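Local coordinates for peptidase (Yersinia bercovieri, PDB 5NYW), which is of unknown function but is probably an Ntn-hydrolase-type peptidase related to proteasome beta subunits and HslV, at residues 29-34 with 208-213; 148-153 with 187-192; 155-160 with 176-181; 170-175 with 193-198; 182-187 with 220-225. One frame throughout, in Å; residues are numbered along the deposited sequence.

Contact 1: 29-34 with 208-213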
# COMPACT_ATOMS: atom_id res chain seq x y z
N THR L 29 31.15 9.82 -33.74
CA THR L 29 32.30 9.25 -33.05
C THR L 29 32.35 9.80 -31.64
O THR L 29 32.41 11.00 -31.46
CB THR L 29 33.63 9.62 -33.74
OG1 THR L 29 33.62 9.21 -35.11
CG2 THR L 29 34.83 9.03 -32.98
N PHE L 30 32.35 8.92 -30.64
CA PHE L 30 32.49 9.28 -29.23
C PHE L 30 33.46 8.31 -28.57
O PHE L 30 33.48 7.12 -28.91
CB PHE L 30 31.12 9.23 -28.55
CG PHE L 30 30.25 10.42 -28.83
CD1 PHE L 30 30.53 11.65 -28.24
CD2 PHE L 30 29.21 10.33 -29.73
CE1 PHE L 30 29.74 12.75 -28.50
CE2 PHE L 30 28.42 11.43 -30.01
CZ PHE L 30 28.68 12.64 -29.39
N ARG L 31 34.29 8.80 -27.67
CA ARG L 31 35.26 7.92 -27.01
C ARG L 31 34.57 7.02 -25.96
O ARG L 31 33.75 7.49 -25.16
CB ARG L 31 36.39 8.76 -26.42
CG ARG L 31 37.51 7.98 -25.79
CD ARG L 31 38.72 8.86 -25.67
NE ARG L 31 38.38 10.09 -24.97
CZ ARG L 31 38.48 10.24 -23.65
NH1 ARG L 31 38.92 9.23 -22.90
NH2 ARG L 31 38.13 11.39 -23.09
N LYS L 32 34.92 5.73 -25.97
CA LYS L 32 34.30 4.69 -25.14
C LYS L 32 35.33 4.03 -24.22
O LYS L 32 35.17 2.89 -23.76
CB LYS L 32 33.61 3.64 -26.02
CG LYS L 32 32.47 4.19 -26.90
CD LYS L 32 31.89 3.13 -27.82
CE LYS L 32 30.81 3.71 -28.73
NZ LYS L 32 29.62 4.27 -28.01
N LEU L 33 36.42 4.74 -24.00
CA LEU L 33 37.45 4.30 -23.08
C LEU L 33 37.96 5.53 -22.31
O LEU L 33 38.59 6.42 -22.89
CB LEU L 33 38.58 3.59 -23.83
CG LEU L 33 39.62 2.82 -23.01
CD1 LEU L 33 40.22 1.76 -23.91
CD2 LEU L 33 40.73 3.73 -22.45
N HIS L 34 37.71 5.58 -21.01
CA HIS L 34 38.09 6.74 -20.21
C HIS L 34 39.03 6.31 -19.09
O HIS L 34 38.96 5.17 -18.63
CB HIS L 34 36.84 7.43 -19.67
CG HIS L 34 36.01 8.07 -20.75
ND1 HIS L 34 36.20 9.38 -21.14
CD2 HIS L 34 35.04 7.57 -21.54
CE1 HIS L 34 35.35 9.67 -22.11
NE2 HIS L 34 34.64 8.59 -22.39
N GLN L 208 48.53 3.81 -24.00
CA GLN L 208 47.19 4.09 -24.52
C GLN L 208 47.28 4.59 -25.95
O GLN L 208 48.08 5.48 -26.23
CB GLN L 208 46.48 5.13 -23.69
CG GLN L 208 45.04 5.25 -24.10
CD GLN L 208 44.41 6.54 -23.66
OE1 GLN L 208 45.03 7.33 -22.95
NE2 GLN L 208 43.17 6.76 -24.08
N TYR L 209 46.45 4.06 -26.85
CA TYR L 209 46.61 4.35 -28.28
C TYR L 209 45.29 4.60 -29.00
O TYR L 209 44.31 3.88 -28.79
CB TYR L 209 47.29 3.16 -28.95
CG TYR L 209 48.63 2.78 -28.39
CD1 TYR L 209 49.73 3.61 -28.51
CD2 TYR L 209 48.78 1.59 -27.66
CE1 TYR L 209 50.97 3.26 -27.97
CE2 TYR L 209 50.01 1.24 -27.11
CZ TYR L 209 51.09 2.08 -27.27
OH TYR L 209 52.31 1.72 -26.73
N ARG L 210 45.28 5.58 -29.90
CA ARG L 210 44.15 5.76 -30.82
C ARG L 210 44.44 5.16 -32.19
O ARG L 210 45.40 5.54 -32.87
CB ARG L 210 43.77 7.23 -30.98
CG ARG L 210 42.76 7.45 -32.12
CD ARG L 210 41.89 8.67 -31.94
NE ARG L 210 40.78 8.45 -31.01
CZ ARG L 210 39.74 9.27 -30.91
NH1 ARG L 210 38.76 9.02 -30.05
NH2 ARG L 210 39.67 10.35 -31.67
N ILE L 211 43.61 4.22 -32.61
CA ILE L 211 43.81 3.56 -33.89
C ILE L 211 42.84 4.06 -34.96
O ILE L 211 41.66 3.71 -34.95
CB ILE L 211 43.67 2.05 -33.72
CG1 ILE L 211 44.82 1.55 -32.84
CG2 ILE L 211 43.71 1.36 -35.07
CD1 ILE L 211 44.67 0.14 -32.42
N THR L 212 43.37 4.84 -35.90
CA THR L 212 42.56 5.35 -37.00
C THR L 212 42.71 4.44 -38.19
O THR L 212 43.46 3.47 -38.13
CB THR L 212 42.98 6.74 -37.47
OG1 THR L 212 44.20 6.65 -38.20
CG2 THR L 212 43.09 7.71 -36.29
N GLU L 213 41.97 4.77 -39.25
CA GLU L 213 41.99 4.05 -40.52
C GLU L 213 43.41 4.02 -41.14
O GLU L 213 43.73 3.16 -41.95
CB GLU L 213 41.00 4.68 -41.51
CG GLU L 213 41.36 6.15 -41.83
CD GLU L 213 40.33 6.88 -42.70
OE1 GLU L 213 39.53 6.22 -43.38
OE2 GLU L 213 40.35 8.14 -42.71
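CB of Arg31 lies at the edge of the Arg210 guanidinium, near its plane, 4.3 Å from NH1 of Arg210, and CD2 of Leu33 rests against the amide nitrogen NE2 of Gln208 at 4.2 Å. No hydrogen bond links the segments. Hydrogen bonds instead shape 29-34 from within. NH1 of Arg31 reaches forward along the chain to O of Leu33 (2.8 Å), meeting it 22° from the carbonyl plane, while NE2 of His34 approaches O of Arg31 from above that carbonyl's plane. CE1 of His34 also sits over one face of the Arg31 guanidinium. In the two-sheet Ntn-hydrolase fold, this segment carries the chain from strand 26-29 of one sheet to strand 33-38 of the other; Lys32 within it bonds the hydroxyl of Thr1. Charge is the third element. NE of Arg31 and NH1 of Arg210 stay 5.2 Å apart, and carboxylates nearby probably balance them: Arg210 pairs with Asp194 and with Asp142 of the second subunit.

Contact 2: 148-153 with 187-192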
# COMPACT_ATOMS: atom_id res chain seq x y z
N ILE L 148 31.07 -5.94 -24.00
CA ILE L 148 29.80 -5.20 -24.01
C ILE L 148 29.56 -4.63 -25.43
O ILE L 148 30.51 -4.49 -26.22
CB ILE L 148 29.77 -4.07 -22.94
CG1 ILE L 148 30.93 -3.08 -23.12
CG2 ILE L 148 29.82 -4.68 -21.53
CD1 ILE L 148 30.95 -1.94 -22.06
N GLY L 149 28.31 -4.31 -25.76
CA GLY L 149 27.97 -3.85 -27.09
C GLY L 149 27.80 -4.99 -28.08
O GLY L 149 27.39 -6.09 -27.70
N GLU L 150 28.13 -4.74 -29.35
CA GLU L 150 28.00 -5.75 -30.39
C GLU L 150 29.15 -6.74 -30.32
O GLU L 150 30.19 -6.54 -30.95
CB GLU L 150 27.96 -5.11 -31.77
CG GLU L 150 26.60 -4.53 -32.17
CD GLU L 150 25.47 -5.56 -32.27
OE1 GLU L 150 25.73 -6.74 -32.56
OE2 GLU L 150 24.30 -5.17 -32.07
N SER L 151 28.96 -7.82 -29.57
CA SER L 151 30.07 -8.63 -29.10
C SER L 151 30.18 -10.02 -29.68
O SER L 151 31.20 -10.68 -29.50
CB SER L 151 29.97 -8.81 -27.60
OG SER L 151 28.78 -9.53 -27.33
N LYS L 152 29.10 -10.51 -30.27
CA LYS L 152 29.05 -11.91 -30.67
C LYS L 152 29.97 -12.23 -31.86
O LYS L 152 30.57 -13.30 -31.90
CB LYS L 152 27.61 -12.33 -30.99
CG LYS L 152 26.70 -12.37 -29.77
CD LYS L 152 25.27 -12.71 -30.17
CE LYS L 152 24.34 -12.83 -28.95
NZ LYS L 152 22.91 -13.07 -29.30
N TYR L 153 30.11 -11.28 -32.77
CA TYR L 153 30.95 -11.47 -33.95
C TYR L 153 32.40 -11.72 -33.55
O TYR L 153 33.12 -12.47 -34.20
CB TYR L 153 30.86 -10.24 -34.86
CG TYR L 153 29.45 -9.86 -35.26
CD1 TYR L 153 28.81 -10.49 -36.33
CD2 TYR L 153 28.75 -8.87 -34.56
CE1 TYR L 153 27.52 -10.15 -36.70
CE2 TYR L 153 27.45 -8.52 -34.93
CZ TYR L 153 26.85 -9.16 -36.00
OH TYR L 153 25.58 -8.82 -36.37
N LEU L 187 27.89 -2.87 -39.22
CA LEU L 187 28.26 -1.49 -39.51
C LEU L 187 28.02 -0.53 -38.34
O LEU L 187 28.35 0.66 -38.44
CB LEU L 187 27.49 -1.02 -40.74
CG LEU L 187 27.88 -1.70 -42.06
CD1 LEU L 187 26.91 -1.34 -43.20
CD2 LEU L 187 29.31 -1.40 -42.45
N SER L 188 27.48 -1.04 -37.23
CA SER L 188 27.26 -0.20 -36.06
C SER L 188 28.55 -0.06 -35.24
O SER L 188 28.63 0.74 -34.31
CB SER L 188 26.13 -0.74 -35.19
OG SER L 188 26.53 -1.95 -34.58
N VAL L 189 29.55 -0.87 -35.61
CA VAL L 189 30.87 -0.84 -35.00
C VAL L 189 31.76 -0.17 -36.01
O VAL L 189 31.68 -0.49 -37.19
CB VAL L 189 31.41 -2.26 -34.68
CG1 VAL L 189 32.87 -2.23 -34.22
CG2 VAL L 189 30.52 -2.95 -33.66
N GLY L 190 32.58 0.77 -35.57
CA GLY L 190 33.37 1.57 -36.48
C GLY L 190 34.63 2.16 -35.87
O GLY L 190 34.76 2.30 -34.66
N LEU L 191 35.59 2.43 -36.75
CA LEU L 191 36.82 3.12 -36.41
C LEU L 191 36.49 4.57 -36.14
O LEU L 191 35.45 5.05 -36.56
CB LEU L 191 37.85 2.99 -37.55
CG LEU L 191 38.54 1.65 -37.82
CD1 LEU L 191 39.39 1.68 -39.13
CD2 LEU L 191 39.35 1.18 -36.64
N PRO L 192 37.37 5.29 -35.43
CA PRO L 192 38.64 4.90 -34.82
C PRO L 192 38.46 4.02 -33.59
O PRO L 192 37.40 4.01 -32.96
CB PRO L 192 39.25 6.24 -34.41
CG PRO L 192 38.07 7.13 -34.20
CD PRO L 192 37.10 6.73 -35.26
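Glu150 meets the loop 187-192 with the aliphatic part of its side chain. Its CB packs on CG2 of Val189 at 3.8 Å, the methyl that stands beside the valine's own backbone N. One bond further out, CG comes to 3.5 Å from OG of Ser188, a hydroxyl whose polar partner is Asn186. With chi1 at -79°, CG of Glu150 lies opposite its own carbonyl carbon, and a bend at chi2 (-63°) folds the chain instead of letting it extend. Here the end of strand 145-149, in the sheet that also holds the N-terminal strand 2-7, comes alongside the connection from helix 168-185 to strand 193-199, a helix-to-strand passage of the Ntn-hydrolase fold that includes a cis peptide before Pro192. The backbone of Glu150 pairs with Thr1, and Val189 also packs on Thr182 and Leu183 of that helix. Beyond CD the glutamate turns to the assembly: OE1 forms a salt bridge with Lys152 of the third subunit.

Contact 3: 155-160 with 176-181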
# COMPACT_ATOMS: atom_id res chain seq x y z
N LYS L 155 33.51 -12.85 -30.52
CA LYS L 155 33.73 -13.82 -29.45
C LYS L 155 34.51 -15.07 -29.92
O LYS L 155 35.39 -15.53 -29.19
CB LYS L 155 32.39 -14.24 -28.82
CG LYS L 155 32.48 -15.14 -27.57
CD LYS L 155 31.08 -15.49 -27.02
CE LYS L 155 31.11 -16.45 -25.83
NZ LYS L 155 31.83 -15.87 -24.67
N PRO L 156 34.18 -15.62 -31.12
CA PRO L 156 34.82 -16.88 -31.51
C PRO L 156 36.34 -16.88 -31.50
O PRO L 156 36.93 -17.91 -31.17
CB PRO L 156 34.29 -17.11 -32.93
CG PRO L 156 32.95 -16.48 -32.92
CD PRO L 156 33.12 -15.24 -32.08
N ILE L 157 36.96 -15.78 -31.90
CA ILE L 157 38.41 -15.72 -31.89
C ILE L 157 38.94 -15.65 -30.45
O ILE L 157 39.98 -16.23 -30.14
CB ILE L 157 38.93 -14.55 -32.72
CG1 ILE L 157 40.45 -14.63 -32.82
CG2 ILE L 157 38.48 -13.23 -32.12
CD1 ILE L 157 40.94 -15.96 -33.39
N ILE L 158 38.21 -14.96 -29.57
CA ILE L 158 38.65 -14.84 -28.18
C ILE L 158 38.60 -16.20 -27.50
O ILE L 158 39.53 -16.59 -26.82
CB ILE L 158 37.78 -13.84 -27.39
CG1 ILE L 158 37.95 -12.44 -27.95
CG2 ILE L 158 38.21 -13.78 -25.94
CD1 ILE L 158 37.02 -11.46 -27.34
N ASP L 159 37.53 -16.95 -27.73
CA ASP L 159 37.42 -18.28 -27.17
C ASP L 159 38.49 -19.22 -27.71
O ASP L 159 38.86 -20.18 -27.05
CB ASP L 159 36.03 -18.85 -27.44
CG ASP L 159 34.95 -18.22 -26.57
OD1 ASP L 159 35.29 -17.74 -25.46
OD2 ASP L 159 33.78 -18.18 -27.01
N ARG L 160 38.98 -18.97 -28.92
CA ARG L 160 39.95 -19.89 -29.53
C ARG L 160 41.38 -19.73 -29.02
O ARG L 160 42.09 -20.72 -28.86
CB ARG L 160 39.97 -19.73 -31.05
CG ARG L 160 38.82 -20.36 -31.78
CD ARG L 160 39.00 -20.19 -33.29
NE ARG L 160 37.85 -20.68 -34.04
CZ ARG L 160 37.67 -21.95 -34.38
NH1 ARG L 160 38.57 -22.87 -34.05
NH2 ARG L 160 36.58 -22.31 -35.07
N LEU L 176 42.40 -6.97 -31.35
CA LEU L 176 42.39 -6.30 -32.66
C LEU L 176 41.71 -7.13 -33.76
O LEU L 176 40.98 -6.58 -34.60
CB LEU L 176 43.82 -5.95 -33.11
CG LEU L 176 44.50 -4.89 -32.25
CD1 LEU L 176 45.93 -4.65 -32.69
CD2 LEU L 176 43.70 -3.61 -32.25
N ILE L 177 41.95 -8.44 -33.76
CA ILE L 177 41.29 -9.33 -34.71
C ILE L 177 39.79 -9.42 -34.40
O ILE L 177 38.96 -9.40 -35.31
CB ILE L 177 41.94 -10.74 -34.70
CG1 ILE L 177 43.41 -10.64 -35.14
CG2 ILE L 177 41.17 -11.71 -35.59
CD1 ILE L 177 44.21 -11.88 -34.86
N SER L 178 39.46 -9.48 -33.11
CA SER L 178 38.08 -9.48 -32.63
C SER L 178 37.36 -8.24 -33.19
O SER L 178 36.24 -8.33 -33.67
CB SER L 178 38.05 -9.49 -31.10
OG SER L 178 36.74 -9.60 -30.57
N MET L 179 38.04 -7.10 -33.15
CA MET L 179 37.56 -5.87 -33.75
C MET L 179 37.41 -5.97 -35.26
O MET L 179 36.43 -5.48 -35.83
CB MET L 179 38.52 -4.73 -33.45
CG MET L 179 38.38 -4.15 -32.08
SD MET L 179 36.86 -3.21 -31.96
CE MET L 179 36.86 -2.98 -30.19
N ASP L 180 38.41 -6.58 -35.89
CA ASP L 180 38.43 -6.76 -37.34
C ASP L 180 37.20 -7.51 -37.81
O ASP L 180 36.48 -7.05 -38.70
CB ASP L 180 39.72 -7.48 -37.76
CG ASP L 180 39.71 -7.93 -39.24
OD1 ASP L 180 39.42 -7.10 -40.13
OD2 ASP L 180 40.03 -9.11 -39.50
N SER L 181 36.94 -8.66 -37.19
CA SER L 181 35.79 -9.47 -37.55
C SER L 181 34.45 -8.74 -37.29
O SER L 181 33.49 -8.94 -38.02
CB SER L 181 35.84 -10.79 -36.80
OG SER L 181 36.99 -11.50 -37.21
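Ile157 and Ile177 set their side chains at about a right angle, CG1 of Ile157 touching CG2 of Ile177 at 4.1 Å. They lie in the antiparallel helix pair 155-161 and 168-185, one of the helical layers that flank the sheets in the Ntn-hydrolase sandwich; the two short helical segments pass 8.7 Å apart with their directions 154° from one another. The branches of Ile157 divide the work. CG1, opposite the backbone N (chi1 -173°), goes to Ile177, while CG2, flanked by both backbone N and carbonyl carbon, meets the backbone of the other helix, 3.8 Å from CA of Ser178. The small Ser178 at that point is consistent with the close approach, CA of Ile157 and CA of Ser178 being 6.3 Å apart. Trp225 of helix 216-234 touches both Ile157 and Ile177, whereas Ile158 packs on Tyr2 and Val4 of the sheet. Ile158 also sends its outer end across to Ser178. The serine hydroxyl is well supplied with polar partners, Tyr2 OH and the carbonyl of Gly154, even though its neighbour across the contact is apolar: OG of Ser178 lies 3.7 Å from the terminal methyl CD1 of Ile158.

Contact 4: 170-175 with 193-198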
# COMPACT_ATOMS: atom_id res chain seq x y z
N GLN L 170 49.96 -10.67 -27.20
CA GLN L 170 49.07 -11.58 -27.90
C GLN L 170 47.61 -11.28 -27.54
O GLN L 170 46.72 -11.49 -28.37
CB GLN L 170 49.40 -13.03 -27.57
CG GLN L 170 50.73 -13.52 -28.09
CD GLN L 170 50.85 -15.03 -27.94
OE1 GLN L 170 50.03 -15.66 -27.27
NE2 GLN L 170 51.86 -15.61 -28.57
N ALA L 171 47.36 -10.83 -26.32
CA ALA L 171 46.01 -10.44 -25.92
C ALA L 171 45.52 -9.23 -26.70
O ALA L 171 44.39 -9.19 -27.17
CB ALA L 171 45.96 -10.16 -24.45
N MET L 172 46.38 -8.25 -26.84
CA MET L 172 46.01 -7.09 -27.61
C MET L 172 45.80 -7.48 -29.08
O MET L 172 44.84 -7.03 -29.71
CB MET L 172 47.06 -5.99 -27.50
CG MET L 172 46.72 -4.76 -28.35
SD MET L 172 45.06 -4.09 -27.99
CE MET L 172 45.31 -3.38 -26.37
N GLN L 173 46.66 -8.37 -29.59
CA GLN L 173 46.49 -8.89 -30.96
C GLN L 173 45.14 -9.57 -31.14
O GLN L 173 44.44 -9.34 -32.12
CB GLN L 173 47.58 -9.89 -31.33
CG GLN L 173 48.90 -9.26 -31.69
CD GLN L 173 49.98 -10.29 -31.99
OE1 GLN L 173 50.04 -11.35 -31.37
NE2 GLN L 173 50.81 -9.99 -32.99
N CYS L 174 44.78 -10.38 -30.16
CA CYS L 174 43.50 -11.06 -30.17
C CYS L 174 42.34 -10.05 -30.18
O CYS L 174 41.41 -10.19 -30.97
CB CYS L 174 43.40 -11.99 -28.96
SG CYS L 174 41.83 -12.80 -28.76
N ALA L 175 42.42 -9.01 -29.35
CA ALA L 175 41.41 -7.95 -29.32
C ALA L 175 41.27 -7.26 -30.69
O ALA L 175 40.15 -7.00 -31.13
CB ALA L 175 41.73 -6.91 -28.23
N LEU L 193 39.54 3.37 -33.20
CA LEU L 193 39.56 2.53 -32.01
C LEU L 193 40.28 3.24 -30.89
O LEU L 193 41.09 4.14 -31.13
CB LEU L 193 40.25 1.19 -32.29
CG LEU L 193 39.73 0.25 -33.37
CD1 LEU L 193 40.55 -1.04 -33.35
CD2 LEU L 193 38.22 -0.04 -33.25
N ASP L 194 39.97 2.88 -29.66
CA ASP L 194 40.77 3.32 -28.52
C ASP L 194 41.18 2.07 -27.78
O ASP L 194 40.34 1.25 -27.42
CB ASP L 194 39.99 4.30 -27.64
CG ASP L 194 39.76 5.65 -28.32
OD1 ASP L 194 40.74 6.32 -28.76
OD2 ASP L 194 38.58 6.04 -28.46
N VAL L 195 42.49 1.89 -27.65
CA VAL L 195 43.07 0.71 -27.03
C VAL L 195 44.09 1.06 -25.95
O VAL L 195 44.61 2.17 -25.88
CB VAL L 195 43.75 -0.19 -28.09
CG1 VAL L 195 42.79 -0.52 -29.24
CG2 VAL L 195 45.00 0.47 -28.63
N MET L 196 44.37 0.10 -25.08
CA MET L 196 45.39 0.27 -24.06
C MET L 196 45.93 -1.04 -23.51
O MET L 196 45.19 -2.00 -23.33
CB MET L 196 44.86 1.11 -22.91
CG MET L 196 45.82 1.15 -21.76
SD MET L 196 45.30 2.27 -20.50
CE MET L 196 46.30 1.70 -19.13
N ILE L 197 47.23 -1.09 -23.28
CA ILE L 197 47.83 -2.19 -22.54
C ILE L 197 48.27 -1.68 -21.17
O ILE L 197 49.00 -0.69 -21.07
CB ILE L 197 49.04 -2.76 -23.27
CG1 ILE L 197 48.63 -3.32 -24.63
CG2 ILE L 197 49.73 -3.78 -22.38
CD1 ILE L 197 49.81 -3.84 -25.43
N TYR L 198 47.81 -2.34 -20.11
CA TYR L 198 48.25 -2.03 -18.76
C TYR L 198 49.03 -3.19 -18.15
O TYR L 198 48.45 -4.21 -17.76
CB TYR L 198 47.07 -1.71 -17.83
CG TYR L 198 47.55 -1.47 -16.42
CD1 TYR L 198 48.04 -0.23 -16.02
CD2 TYR L 198 47.58 -2.51 -15.49
CE1 TYR L 198 48.50 -0.03 -14.73
CE2 TYR L 198 48.04 -2.32 -14.21
CZ TYR L 198 48.49 -1.07 -13.83
OH TYR L 198 48.94 -0.90 -12.54
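The flat group at this contact is the peptide that links Met196 to Ile197, and the terminal methyl of Met172 lies over one of its faces, displaced toward the oxygen: CE of Met172 is 3.3 Å from O of Met196. Two apolar neighbours border it there. CE of Met172 touches CB of Val195 at 3.9 Å and CG1 of Ile197 at 3.7 Å, so it is lodged between residues two positions apart on the strand, with the side chain of Met196 between them leaving from the other side. The methionine chain gets there by leaving CB with CG opposite the backbone N (chi1 178°) and then bending twice, at chi2 and chi3. One bond before the methyl, SD of Met172 is 4.1 Å from CB of Val195, and the two side chains meet at a slant. At the root of the chain, CB of Met172 faces CD1 of Ile197. Helix and strand run nearly antiparallel (162°), their axes 9.6 Å apart, as a helix packed on a sheet of the Ntn-hydrolase sandwich. Strand 193-199 lies between 11-23 and 208-211, and helix 168-185 continues over strand 2-7 through Ala171 and Ala175.

Contact 5: 182-187 with 220-225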
# COMPACT_ATOMS: atom_id res chain seq x y z
N THR L 182 34.41 -7.93 -36.23
CA THR L 182 33.23 -7.15 -35.85
C THR L 182 32.97 -5.97 -36.83
O THR L 182 31.83 -5.75 -37.26
CB THR L 182 33.39 -6.63 -34.39
OG1 THR L 182 33.62 -7.74 -33.51
CG2 THR L 182 32.14 -5.92 -33.94
N LEU L 183 34.02 -5.21 -37.16
CA LEU L 183 33.95 -4.15 -38.18
C LEU L 183 33.44 -4.68 -39.52
O LEU L 183 32.66 -4.02 -40.21
CB LEU L 183 35.32 -3.50 -38.38
CG LEU L 183 35.82 -2.66 -37.21
CD1 LEU L 183 37.32 -2.49 -37.23
CD2 LEU L 183 35.17 -1.31 -37.28
N ARG L 184 33.89 -5.88 -39.89
CA ARG L 184 33.52 -6.50 -41.18
C ARG L 184 32.08 -7.01 -41.26
O ARG L 184 31.57 -7.21 -42.36
CB ARG L 184 34.40 -7.71 -41.50
CG ARG L 184 35.85 -7.46 -41.82
CD ARG L 184 36.53 -8.82 -41.90
NE ARG L 184 37.92 -8.76 -42.32
CZ ARG L 184 38.32 -8.85 -43.58
NH1 ARG L 184 37.42 -8.99 -44.54
NH2 ARG L 184 39.61 -8.80 -43.88
N SER L 185 31.46 -7.28 -40.11
CA SER L 185 30.19 -8.00 -40.11
C SER L 185 29.01 -7.16 -39.67
O SER L 185 27.86 -7.55 -39.91
CB SER L 185 30.30 -9.23 -39.21
OG SER L 185 31.18 -10.17 -39.79
N ASN L 186 29.30 -6.03 -39.03
CA ASN L 186 28.29 -5.13 -38.46
C ASN L 186 28.69 -3.66 -38.54
O ASN L 186 29.66 -3.23 -37.91
CB ASN L 186 28.04 -5.52 -37.00
CG ASN L 186 26.83 -4.85 -36.41
OD1 ASN L 186 26.83 -3.64 -36.17
ND2 ASN L 186 25.77 -5.63 -36.17
N LEU L 187 27.89 -2.87 -39.22
CA LEU L 187 28.26 -1.49 -39.51
C LEU L 187 28.02 -0.53 -38.34
O LEU L 187 28.35 0.66 -38.44
CB LEU L 187 27.49 -1.02 -40.74
CG LEU L 187 27.88 -1.70 -42.06
CD1 LEU L 187 26.91 -1.34 -43.20
CD2 LEU L 187 29.31 -1.40 -42.45
N MET L 220 47.98 -3.74 -41.32
CA MET L 220 48.81 -4.91 -41.59
C MET L 220 48.28 -6.20 -40.98
O MET L 220 48.32 -7.25 -41.62
CB MET L 220 50.23 -4.66 -41.10
CG MET L 220 51.24 -5.67 -41.58
SD MET L 220 52.90 -5.27 -41.02
CE MET L 220 53.78 -6.77 -41.47
N ILE L 221 47.84 -6.15 -39.72
CA ILE L 221 47.37 -7.35 -39.04
C ILE L 221 46.03 -7.81 -39.63
O ILE L 221 45.73 -9.01 -39.59
CB ILE L 221 47.27 -7.15 -37.49
CG1 ILE L 221 47.09 -8.51 -36.80
CG2 ILE L 221 46.18 -6.17 -37.11
CD1 ILE L 221 47.21 -8.47 -35.31
N ARG L 222 45.22 -6.88 -40.12
CA ARG L 222 43.96 -7.21 -40.77
C ARG L 222 44.25 -7.93 -42.11
O ARG L 222 43.54 -8.86 -42.51
CB ARG L 222 43.09 -5.97 -41.00
CG ARG L 222 42.62 -5.27 -39.73
CD ARG L 222 41.72 -4.06 -40.00
NE ARG L 222 40.33 -4.46 -40.16
CZ ARG L 222 39.32 -3.63 -40.36
NH1 ARG L 222 39.54 -2.33 -40.46
NH2 ARG L 222 38.08 -4.10 -40.47
N LYS L 223 45.25 -7.43 -42.84
CA LYS L 223 45.66 -8.01 -44.12
C LYS L 223 46.31 -9.38 -43.94
O LYS L 223 46.04 -10.33 -44.68
CB LYS L 223 46.62 -7.07 -44.86
CG LYS L 223 47.12 -7.61 -46.19
CD LYS L 223 48.04 -6.62 -46.90
CE LYS L 223 48.60 -7.19 -48.19
NZ LYS L 223 49.41 -6.21 -48.97
N GLY L 224 47.17 -9.48 -42.93
CA GLY L 224 47.82 -10.74 -42.60
C GLY L 224 46.84 -11.80 -42.14
O GLY L 224 46.93 -12.95 -42.58
N TRP L 225 45.91 -11.43 -41.26
CA TRP L 225 44.91 -12.35 -40.75
C TRP L 225 43.94 -12.79 -41.86
O TRP L 225 43.64 -13.98 -41.99
CB TRP L 225 44.12 -11.71 -39.61
CG TRP L 225 43.18 -12.66 -38.99
CD1 TRP L 225 41.83 -12.68 -39.14
CD2 TRP L 225 43.50 -13.72 -38.09
NE1 TRP L 225 41.28 -13.71 -38.41
CE2 TRP L 225 42.30 -14.36 -37.75
CE3 TRP L 225 44.70 -14.20 -37.55
CZ2 TRP L 225 42.25 -15.45 -36.88
CZ3 TRP L 225 44.65 -15.28 -36.69
CH2 TRP L 225 43.43 -15.90 -36.37
O HOH W 1 41.17 -9.55 -41.91
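The two helix backbones stay well apart here, 10.5 Å between the CA atoms of Arg184 and Arg222, and long side chains bridge the interval. The contact joins the C-terminal part of helix 168-185 to helix 216-234, both in a helical layer of the Ntn-hydrolase fold. Leu183 and Arg222 meet at about a right angle. CD1 of Leu183 lies over one face of the Arg222 guanidinium, 3.4 Å above its plane and shifted toward the rim, while CB of Leu183 comes within 3.5 Å of NH2 of Arg222. A turn at chi3 (86°) in an otherwise straight Arg222 chain brings the group across to the leucine. Arg184 approaches the same guanidinium from its edge, with CG near the plane and 4.3 Å from NH2 of Arg222. Its own chain is extended from CG to NE, which carries its guanidinium alongside that of Arg222, toward the opposite helix. NE of Arg184 lies 5.0 Å from NH2 of Arg222, and both arginines gather through NE on OD1 of Asp180, one helical turn before Arg184. This shared carboxylate probably sets how the two groups lie. Across the remaining distance a water joins the helices, accepting from NH2 of Arg184 at 2.6 Å and donating to the backbone O of Arg222.

In the fold
Helix 168-185 runs through contacts 3, 4 and 5, which set it against three partners: helix 155-161, strand 193-199 and helix 216-234. Contacts 3 and 5, with centres about 10 Å apart, are joined by the salt bridge from Asp180 OD1 to Arg222 NE (2.8 Å). Contacts 3 and 4 meet where SD of Met179 packs on CD2 of Leu193 at 3.7 Å. Contact 4 adjoins contact 1 in the sheet, where Tyr209 and Val195 pair by backbone, and contact 2 reaches contact 5 through CA of Gly190 on CD2 of Leu183. Contacts 1 and 2, their centres about 13 Å apart, both reach Thr1, the position of the catalytic nucleophile in proteasomal relatives.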